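PDB 1N9W: aspartyl-tRNA synthetase 2 from Thermus thermophilus, which catalyses the ATP-dependent attachment of aspartate to tRNA(Asp) and, with similar efficiency, to tRNA(Asn), working as a homodimer. Local coordinates for residues M1-V5 with V16-G20; R137-R141 with A236-E240; H354-L360 with Y376-K381. All coordinates share one frame; numbering follows the deposited sequence.

Contact 1. Residues M1-V5 with V16-G20; sequences MRVLV and VELLG
Backbone bonds tie the chain around R2 to E17. V3 N donates to E17 O at 2.9 Å, almost straight, while E17 N reaches back to M1 O in a weak bond of 3.3 Å. Between them R2 CA leans on E17 O in a CA-H...O contact, and the result is a single beta bridge.

The polar side-chain contact belongs to R2. Its CG stands anti to the backbone N (chi1 -162°) and the chain bends at the next torsion, which carries R2 NH2 to L19 O at 2.7 Å. That oxygen lies in the guanidinium plane, but the nitrogen sits well above the plane of the carbonyl. One water accepts from L19 N at 3.0 Å and, weakly, from R2 NE.

Apolar contacts fill in the rest: R2 CG lies against L19 CD1 at 3.6 Å, and V3 CG2 meets V16 CB at 3.8 Å, the two valines crossing at about a right angle.

E17 turns its carboxylate to a salt bridge with R60. Strand 15-28, part of the OB-fold barrel, pairs here with strand 58-67, L18 packs on L36 of strand 31-38 and V43 of strand 41-47, and F223 of the second subunit packs against L19.

Contact 2. Residues R137-R141 with A236-E240; sequences RYLDR and ALLAE
Y138 is the bump that fills the hollow between A236, L237 and E240 on the other helix. One face of its ring lies against the backbone there, with L237 CA 4.1 Å from the ring centroid in a CH-pi contact and the A236 carbonyl carbon above the centre of the ring. A chi1 of 176° sends the Y138 ring out from helix 119-141 far enough for its hydroxyl end to meet the small A236 methyl: Y138 OH and A236 CB are 3.4 Å apart.

L237 answers from the second helix. L237 CD1 wedges in beside the ring, 3.7 Å from Y138 CD2, and goes on to touch L139 CG, so that one methyl serves two neighbours. E240 comes in at the ring edge. Its CG lies against Y138 CB at 3.6 Å, and its OE1 sits near Y138 CD1, with carboxylate and ring planes turned 46° apart.

The same carboxylate holds R141 in a salt bridge. R141 NH2 approaches both oxygens, lying 2.8 Å from E240 OE1 and donating to OE2 on its syn side, somewhat out of the carboxylate plane. R137 passes crosswise, but R137 NE stays 4.3 Å from E240 OE2, beyond a salt bridge, so its charge would probably add only a longer-range attraction.

The axes of segments 137-141 and 236-240 approach to 9.7 Å, with an angle of 131° between their N-to-C directions. L237 also packs on F390 and I392 of strand 387-393, while D140 forms a salt bridge with R133 of the second subunit. Helices laid against the antiparallel catalytic sheet are the architecture of class II synthetases, and the long helix 119-141 at the dimer interface is consistent with motif 1 of that class.

Contact 3. Residues H354-L360 with Y376-K381; sequences HRYEELL and YLEVFK
Y356 holds CG anti to its own backbone nitrogen (chi1 176°), swinging the ring alongside the chain of K381, whereas L359, with CG anti to the carbonyl carbon (chi1 -82°), lowers a methyl onto F380. The K381 chain runs the same way as the tyrosine, and K381 CG lies 3.8 Å from the centroid of the Y356 ring in a CH-pi contact over one face; L360 CG from the same helix as the ring covers the opposite face. At the ring edge Y356 CE1 meets L377 CB at 3.5 Å. Without the ring, as with an alanine here, L360 and K381 would probably face a gap and L377 CB would lose its aromatic neighbour.

Helices 356-364 and 374-377 belong to the excursion that the class II catalytic domain makes between two adjacent antiparallel strands, 344-351 and 387-393. In the hydrophobic seam between segments 354-360 and 376-381, L359 CD1 stands over the F380 ring, 3.5 Å from its centroid, the leucine set across the phenylalanine. L377 forks across the seam: L377 CD2 lies against L359 CB at 3.8 Å, and L377 CD1 touches L360 CD2 at 3.5 Å.

H354 O faces the edge of the F380 ring, 3.6 Å from F380 CD2, and a water sits between H354 O and F380 O, 3.0 Å from F380 O. L89 of the second subunit packs on Y356, and E90 of that subunit on K381.

In the fold
The three contacts follow one another along the chain without touching. Contact 1 lies in the OB-fold domain, where the side chain of L18 is about 9 Å from those of Q44 and E76, which interact with tRNA. Contacts 2 and 3 share the catalytic domain, their centres 31 Å apart and their nearest atoms about 20 Å. The side chain of L237 in contact 2 is about 11 Å from G393, a predicted ATP-binding residue, and the side chain of F380 in contact 3 about 6 Å from that of R352, predicted to bind aspartate. Contacts 1 and 3 lie on opposite sides of the chain's centre, 60 Å between centres, and all three contacts have a residue that meets the second subunit.

Contact 1. Residues M1-V5 with V16-G20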
loop_
_atom_site.group_PDB
_atom_site.type_symbol
_atom_site.label_atom_id
_atom_site.label_comp_id
_atom_site.label_asym_id
_atom_site.label_seq_id
_atom_site.Cartn_x
_atom_site.Cartn_y
_atom_site.Cartn_z
ATOM N N MET B 1 14.279 -27.404 -11.922
ATOM C CA MET B 1 13.534 -26.360 -11.146
ATOM C C MET B 1 14.426 -25.153 -10.863
ATOM O O MET B 1 15.625 -25.294 -10.601
ATOM C CB MET B 1 13.045 -26.928 -9.805
ATOM C CG MET B 1 14.170 -27.148 -8.783
ATOM S SD MET B 1 13.621 -27.660 -7.138
ATOM C CE MET B 1 13.410 -26.052 -6.314
ATOM N N ARG B 2 13.827 -23.967 -10.900
ATOM C CA ARG B 2 14.570 -22.743 -10.641
ATOM C C ARG B 2 14.791 -22.594 -9.140
ATOM O O ARG B 2 13.852 -22.688 -8.350
ATOM C CB ARG B 2 13.821 -21.522 -11.191
ATOM C CG ARG B 2 14.698 -20.272 -11.371
ATOM C CD ARG B 2 14.611 -19.283 -10.198
ATOM N NE ARG B 2 15.513 -18.134 -10.371
ATOM C CZ ARG B 2 15.216 -16.876 -10.040
ATOM N NH1 ARG B 2 14.033 -16.583 -9.518
ATOM N NH2 ARG B 2 16.100 -15.903 -10.230
ATOM N N VAL B 3 16.047 -22.383 -8.758
ATOM C CA VAL B 3 16.415 -22.213 -7.357
ATOM C C VAL B 3 17.073 -20.846 -7.142
ATOM O O VAL B 3 17.910 -20.418 -7.931
ATOM C CB VAL B 3 17.425 -23.316 -6.898
ATOM C CG1 VAL B 3 17.729 -23.160 -5.416
ATOM C CG2 VAL B 3 16.863 -24.702 -7.191
ATOM N N LEU B 4 16.678 -20.167 -6.069
ATOM C CA LEU B 4 17.240 -18.873 -5.718
ATOM C C LEU B 4 18.567 -19.090 -4.992
ATOM O O LEU B 4 18.785 -20.136 -4.375
ATOM C CB LEU B 4 16.284 -18.124 -4.799
ATOM C CG LEU B 4 15.091 -17.432 -5.461
ATOM C CD1 LEU B 4 14.020 -17.065 -4.415
ATOM C CD2 LEU B 4 15.604 -16.181 -6.157
ATOM N N VAL B 5 19.449 -18.102 -5.068
ATOM C CA VAL B 5 20.741 -18.178 -4.406
ATOM C C VAL B 5 20.617 -18.491 -2.905
ATOM O O VAL B 5 21.407 -19.257 -2.356
ATOM C CB VAL B 5 21.523 -16.858 -4.597
ATOM C CG1 VAL B 5 22.789 -16.855 -3.722
ATOM C CG2 VAL B 5 21.895 -16.693 -6.070
ATOM N N VAL B 16 20.796 -27.692 -10.445
ATOM C CA VAL B 16 19.784 -26.656 -10.267
ATOM C C VAL B 16 19.806 -25.673 -11.435
ATOM O O VAL B 16 20.717 -25.690 -12.276
ATOM C CB VAL B 16 19.994 -25.860 -8.943
ATOM C CG1 VAL B 16 20.067 -26.812 -7.763
ATOM C CG2 VAL B 16 21.245 -24.999 -9.026
ATOM N N GLU B 17 18.783 -24.832 -11.500
ATOM C CA GLU B 17 18.700 -23.827 -12.555
ATOM C C GLU B 17 18.678 -22.460 -11.892
ATOM O O GLU B 17 17.923 -22.239 -10.953
ATOM C CB GLU B 17 17.432 -24.022 -13.386
ATOM C CG GLU B 17 17.424 -23.178 -14.648
ATOM C CD GLU B 17 16.247 -23.463 -15.559
ATOM O OE1 GLU B 17 15.158 -22.878 -15.328
ATOM O OE2 GLU B 17 16.411 -24.287 -16.497
ATOM N N LEU B 18 19.524 -21.551 -12.360
ATOM C CA LEU B 18 19.579 -20.206 -11.782
ATOM C C LEU B 18 19.160 -19.178 -12.834
ATOM O O LEU B 18 19.324 -19.406 -14.035
ATOM C CB LEU B 18 21.010 -19.894 -11.319
ATOM C CG LEU B 18 21.689 -20.848 -10.309
ATOM C CD1 LEU B 18 23.182 -20.660 -10.356
ATOM C CD2 LEU B 18 21.151 -20.589 -8.914
ATOM N N LEU B 19 18.587 -18.069 -12.377
ATOM C CA LEU B 19 18.196 -16.965 -13.259
ATOM C C LEU B 19 18.713 -15.733 -12.536
ATOM O O LEU B 19 18.529 -15.604 -11.326
ATOM C CB LEU B 19 16.672 -16.871 -13.424
ATOM C CG LEU B 19 15.993 -18.074 -14.110
ATOM C CD1 LEU B 19 14.474 -17.888 -14.110
ATOM C CD2 LEU B 19 16.527 -18.211 -15.536
ATOM N N GLY B 20 19.393 -14.848 -13.258
ATOM C CA GLY B 20 19.920 -13.645 -12.625
ATOM C C GLY B 20 20.735 -12.795 -13.578
ATOM O O GLY B 20 20.575 -12.899 -14.793
HETATM O O HOH W 1 18.233 -18.227 -9.386
#

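Contact 2. Residues R137-R141 with A236-E240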
loop_
_atom_site.group_PDB
_atom_site.type_symbol
_atom_site.label_atom_id
_atom_site.label_comp_id
_atom_site.label_asym_id
_atom_site.label_seq_id
_atom_site.Cartn_x
_atom_site.Cartn_y
_atom_site.Cartn_z
ATOM N N ARG B 137 -0.167 -4.588 8.471
ATOM C CA ARG B 137 -0.592 -5.786 9.185
ATOM C C ARG B 137 -1.046 -5.429 10.597
ATOM O O ARG B 137 -2.164 -5.756 10.990
ATOM C CB ARG B 137 0.553 -6.809 9.267
ATOM C CG ARG B 137 0.103 -8.242 9.585
ATOM C CD ARG B 137 1.226 -9.136 10.134
ATOM N NE ARG B 137 2.327 -9.420 9.206
ATOM C CZ ARG B 137 2.207 -10.053 8.038
ATOM N NH1 ARG B 137 1.022 -10.474 7.625
ATOM N NH2 ARG B 137 3.280 -10.292 7.293
ATOM N N TYR B 138 -0.187 -4.755 11.356
ATOM C CA TYR B 138 -0.539 -4.392 12.724
ATOM C C TYR B 138 -1.855 -3.633 12.782
ATOM O O TYR B 138 -2.733 -3.976 13.563
ATOM C CB TYR B 138 0.556 -3.537 13.379
ATOM C CG TYR B 138 0.155 -3.064 14.762
ATOM C CD1 TYR B 138 0.189 -3.931 15.860
ATOM C CD2 TYR B 138 -0.361 -1.779 14.953
ATOM C CE1 TYR B 138 -0.298 -3.534 17.109
ATOM C CE2 TYR B 138 -0.850 -1.372 16.194
ATOM C CZ TYR B 138 -0.814 -2.259 17.266
ATOM O OH TYR B 138 -1.320 -1.877 18.483
ATOM N N LEU B 139 -1.993 -2.608 11.949
ATOM C CA LEU B 139 -3.216 -1.817 11.938
ATOM C C LEU B 139 -4.433 -2.617 11.454
ATOM O O LEU B 139 -5.525 -2.476 12.013
ATOM C CB LEU B 139 -3.016 -0.550 11.095
ATOM C CG LEU B 139 -1.972 0.437 11.670
ATOM C CD1 LEU B 139 -1.641 1.510 10.636
ATOM C CD2 LEU B 139 -2.500 1.075 12.974
ATOM N N ASP B 140 -4.264 -3.450 10.425
ATOM C CA ASP B 140 -5.382 -4.273 9.936
ATOM C C ASP B 140 -5.890 -5.176 11.067
ATOM O O ASP B 140 -7.090 -5.366 11.214
ATOM C CB ASP B 140 -4.963 -5.174 8.756
ATOM C CG ASP B 140 -4.885 -4.429 7.420
ATOM O OD1 ASP B 140 -5.453 -3.314 7.301
ATOM O OD2 ASP B 140 -4.264 -4.981 6.477
ATOM N N ARG B 141 -4.970 -5.743 11.847
ATOM C CA ARG B 141 -5.362 -6.614 12.949
ATOM C C ARG B 141 -6.100 -5.855 14.062
ATOM O O ARG B 141 -6.806 -6.469 14.862
ATOM C CB ARG B 141 -4.143 -7.340 13.518
ATOM C CG ARG B 141 -4.480 -8.422 14.540
ATOM C CD ARG B 141 -3.331 -9.410 14.673
ATOM N NE ARG B 141 -2.078 -8.687 14.834
ATOM C CZ ARG B 141 -0.992 -8.875 14.090
ATOM N NH1 ARG B 141 -0.982 -9.780 13.117
ATOM N NH2 ARG B 141 0.085 -8.134 14.312
ATOM N N ALA B 236 3.527 0.233 19.638
ATOM C CA ALA B 236 3.209 -1.144 19.279
ATOM C C ALA B 236 3.351 -1.306 17.763
ATOM O O ALA B 236 3.857 -2.322 17.290
ATOM C CB ALA B 236 1.786 -1.483 19.730
ATOM N N LEU B 237 2.908 -0.291 17.022
ATOM C CA LEU B 237 2.990 -0.279 15.568
ATOM C C LEU B 237 4.448 -0.437 15.133
ATOM O O LEU B 237 4.771 -1.294 14.312
ATOM C CB LEU B 237 2.428 1.037 15.021
ATOM C CG LEU B 237 2.565 1.336 13.521
ATOM C CD1 LEU B 237 1.746 0.342 12.717
ATOM C CD2 LEU B 237 2.095 2.764 13.246
ATOM N N LEU B 238 5.326 0.389 15.700
ATOM C CA LEU B 238 6.749 0.350 15.381
ATOM C C LEU B 238 7.386 -0.989 15.695
ATOM O O LEU B 238 8.203 -1.493 14.919
ATOM C CB LEU B 238 7.497 1.441 16.143
ATOM C CG LEU B 238 7.340 2.851 15.580
ATOM C CD1 LEU B 238 7.686 3.866 16.648
ATOM C CD2 LEU B 238 8.221 3.003 14.352
ATOM N N ALA B 239 7.024 -1.564 16.837
ATOM C CA ALA B 239 7.577 -2.854 17.243
ATOM C C ALA B 239 7.263 -3.893 16.180
ATOM O O ALA B 239 8.108 -4.715 15.827
ATOM C CB ALA B 239 6.981 -3.281 18.596
ATOM N N GLU B 240 6.037 -3.854 15.675
ATOM C CA GLU B 240 5.616 -4.786 14.635
ATOM C C GLU B 240 6.429 -4.544 13.357
ATOM O O GLU B 240 6.988 -5.476 12.785
ATOM C CB GLU B 240 4.126 -4.595 14.350
ATOM C CG GLU B 240 3.563 -5.482 13.246
ATOM C CD GLU B 240 2.708 -6.604 13.785
ATOM O OE1 GLU B 240 2.182 -6.458 14.914
ATOM O OE2 GLU B 240 2.541 -7.630 13.078
#

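Contact 3. Residues H354-L360 with Y376-K381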
loop_
_atom_site.group_PDB
_atom_site.type_symbol
_atom_site.label_atom_id
_atom_site.label_comp_id
_atom_site.label_asym_id
_atom_site.label_seq_id
_atom_site.Cartn_x
_atom_site.Cartn_y
_atom_site.Cartn_z
ATOM N N HIS B 354 -12.457 18.283 17.833
ATOM C CA HIS B 354 -13.651 17.705 17.211
ATOM C C HIS B 354 -14.909 18.553 17.307
ATOM O O HIS B 354 -15.840 18.372 16.523
ATOM C CB HIS B 354 -13.940 16.332 17.806
ATOM C CG HIS B 354 -14.029 16.330 19.300
ATOM N ND1 HIS B 354 -12.928 16.505 20.108
ATOM C CD2 HIS B 354 -15.083 16.153 20.130
ATOM C CE1 HIS B 354 -13.299 16.431 21.375
ATOM N NE2 HIS B 354 -14.598 16.218 21.415
ATOM N N ARG B 355 -14.948 19.465 18.270
ATOM C CA ARG B 355 -16.116 20.322 18.439
ATOM C C ARG B 355 -16.065 21.520 17.504
ATOM O O ARG B 355 -15.054 22.214 17.418
ATOM C CB ARG B 355 -16.221 20.796 19.892
ATOM C CG ARG B 355 -16.890 19.798 20.830
ATOM C CD ARG B 355 -18.421 19.870 20.770
ATOM N NE ARG B 355 -18.951 21.041 21.476
ATOM C CZ ARG B 355 -19.041 22.268 20.963
ATOM N NH1 ARG B 355 -18.645 22.513 19.720
ATOM N NH2 ARG B 355 -19.523 23.258 21.702
ATOM N N TYR B 356 -17.164 21.748 16.800
ATOM C CA TYR B 356 -17.261 22.859 15.868
ATOM C C TYR B 356 -16.948 24.174 16.567
ATOM O O TYR B 356 -16.119 24.955 16.102
ATOM C CB TYR B 356 -18.666 22.932 15.284
ATOM C CG TYR B 356 -18.882 24.112 14.372
ATOM C CD1 TYR B 356 -18.323 24.142 13.097
ATOM C CD2 TYR B 356 -19.656 25.198 14.779
ATOM C CE1 TYR B 356 -18.535 25.219 12.246
ATOM C CE2 TYR B 356 -19.874 26.282 13.934
ATOM C CZ TYR B 356 -19.314 26.284 12.671
ATOM O OH TYR B 356 -19.549 27.335 11.819
ATOM N N GLU B 357 -17.622 24.416 17.685
ATOM C CA GLU B 357 -17.404 25.642 18.438
ATOM C C GLU B 357 -15.938 25.859 18.782
ATOM O O GLU B 357 -15.426 26.964 18.645
ATOM C CB GLU B 357 -18.238 25.640 19.723
ATOM C CG GLU B 357 -19.709 25.940 19.495
ATOM C CD GLU B 357 -19.916 27.194 18.656
ATOM O OE1 GLU B 357 -19.359 28.258 19.014
ATOM O OE2 GLU B 357 -20.633 27.114 17.635
ATOM N N GLU B 358 -15.267 24.802 19.228
ATOM C CA GLU B 358 -13.863 24.903 19.594
ATOM C C GLU B 358 -12.981 25.258 18.400
ATOM O O GLU B 358 -11.981 25.958 18.550
ATOM C CB GLU B 358 -13.386 23.598 20.235
ATOM C CG GLU B 358 -14.122 23.231 21.514
ATOM C CD GLU B 358 -13.390 22.188 22.337
ATOM O OE1 GLU B 358 -13.291 21.024 21.889
ATOM O OE2 GLU B 358 -12.900 22.536 23.434
ATOM N N LEU B 359 -13.350 24.779 17.217
ATOM C CA LEU B 359 -12.579 25.071 16.013
ATOM C C LEU B 359 -12.652 26.554 15.661
ATOM O O LEU B 359 -11.633 27.187 15.384
ATOM C CB LEU B 359 -13.091 24.251 14.824
ATOM C CG LEU B 359 -12.611 22.806 14.687
ATOM C CD1 LEU B 359 -13.319 22.148 13.520
ATOM C CD2 LEU B 359 -11.110 22.781 14.476
ATOM N N LEU B 360 -13.864 27.100 15.670
ATOM C CA LEU B 360 -14.071 28.505 15.344
ATOM C C LEU B 360 -13.208 29.422 16.199
ATOM O O LEU B 360 -12.544 30.322 15.686
ATOM C CB LEU B 360 -15.538 28.891 15.531
ATOM C CG LEU B 360 -16.517 28.460 14.440
ATOM C CD1 LEU B 360 -17.910 28.976 14.771
ATOM C CD2 LEU B 360 -16.057 29.009 13.096
ATOM N N TYR B 376 -14.314 23.270 5.514
ATOM C CA TYR B 376 -13.583 22.400 6.425
ATOM C C TYR B 376 -14.369 22.193 7.716
ATOM O O TYR B 376 -14.398 21.094 8.269
ATOM C CB TYR B 376 -12.225 23.024 6.755
ATOM C CG TYR B 376 -11.430 22.274 7.799
ATOM C CD1 TYR B 376 -10.837 21.051 7.505
ATOM C CD2 TYR B 376 -11.289 22.781 9.090
ATOM C CE1 TYR B 376 -10.119 20.349 8.472
ATOM C CE2 TYR B 376 -10.573 22.088 10.064
ATOM C CZ TYR B 376 -9.993 20.874 9.751
ATOM O OH TYR B 376 -9.295 20.179 10.714
ATOM N N LEU B 377 -15.004 23.263 8.182
ATOM C CA LEU B 377 -15.780 23.239 9.417
ATOM C C LEU B 377 -17.069 22.417 9.324
ATOM O O LEU B 377 -17.578 21.945 10.337
ATOM C CB LEU B 377 -16.114 24.678 9.839
ATOM C CG LEU B 377 -14.951 25.638 10.114
ATOM C CD1 LEU B 377 -15.482 27.058 10.239
ATOM C CD2 LEU B 377 -14.213 25.226 11.379
ATOM N N GLU B 378 -17.584 22.243 8.114
ATOM C CA GLU B 378 -18.818 21.498 7.903
ATOM C C GLU B 378 -18.937 20.157 8.609
ATOM O O GLU B 378 -19.819 19.971 9.451
ATOM C CB GLU B 378 -19.064 21.301 6.410
ATOM C CG GLU B 378 -19.824 22.447 5.788
ATOM C CD GLU B 378 -21.226 22.573 6.358
ATOM O OE1 GLU B 378 -21.861 23.624 6.150
ATOM O OE2 GLU B 378 -21.696 21.615 7.010
ATOM N N VAL B 379 -18.061 19.219 8.273
ATOM C CA VAL B 379 -18.121 17.900 8.887
ATOM C C VAL B 379 -18.161 17.954 10.412
ATOM O O VAL B 379 -18.863 17.167 11.041
ATOM C CB VAL B 379 -16.928 17.012 8.448
ATOM C CG1 VAL B 379 -15.621 17.593 8.957
ATOM C CG2 VAL B 379 -17.120 15.597 8.967
ATOM N N PHE B 380 -17.422 18.884 11.007
ATOM C CA PHE B 380 -17.396 18.980 12.461
ATOM C C PHE B 380 -18.719 19.447 13.069
ATOM O O PHE B 380 -18.800 19.740 14.261
ATOM C CB PHE B 380 -16.255 19.886 12.919
ATOM C CG PHE B 380 -14.898 19.384 12.525
ATOM C CD1 PHE B 380 -14.367 19.686 11.273
ATOM C CD2 PHE B 380 -14.153 18.593 13.397
ATOM C CE1 PHE B 380 -13.115 19.210 10.898
ATOM C CE2 PHE B 380 -12.900 18.111 13.029
ATOM C CZ PHE B 380 -12.378 18.421 11.775
ATOM N N LYS B 381 -19.749 19.516 12.239
ATOM C CA LYS B 381 -21.075 19.901 12.689
ATOM C C LYS B 381 -21.928 18.636 12.708
ATOM O O LYS B 381 -23.158 18.693 12.736
ATOM C CB LYS B 381 -21.673 20.943 11.742
ATOM C CG LYS B 381 -21.155 22.349 11.996
ATOM C CD LYS B 381 -21.248 23.233 10.761
ATOM C CE LYS B 381 -22.508 23.073 10.052
ATOM N NZ LYS B 381 -22.911 23.868 9.055
HETATM O O HOH W 2 -17.983 17.262 15.745
#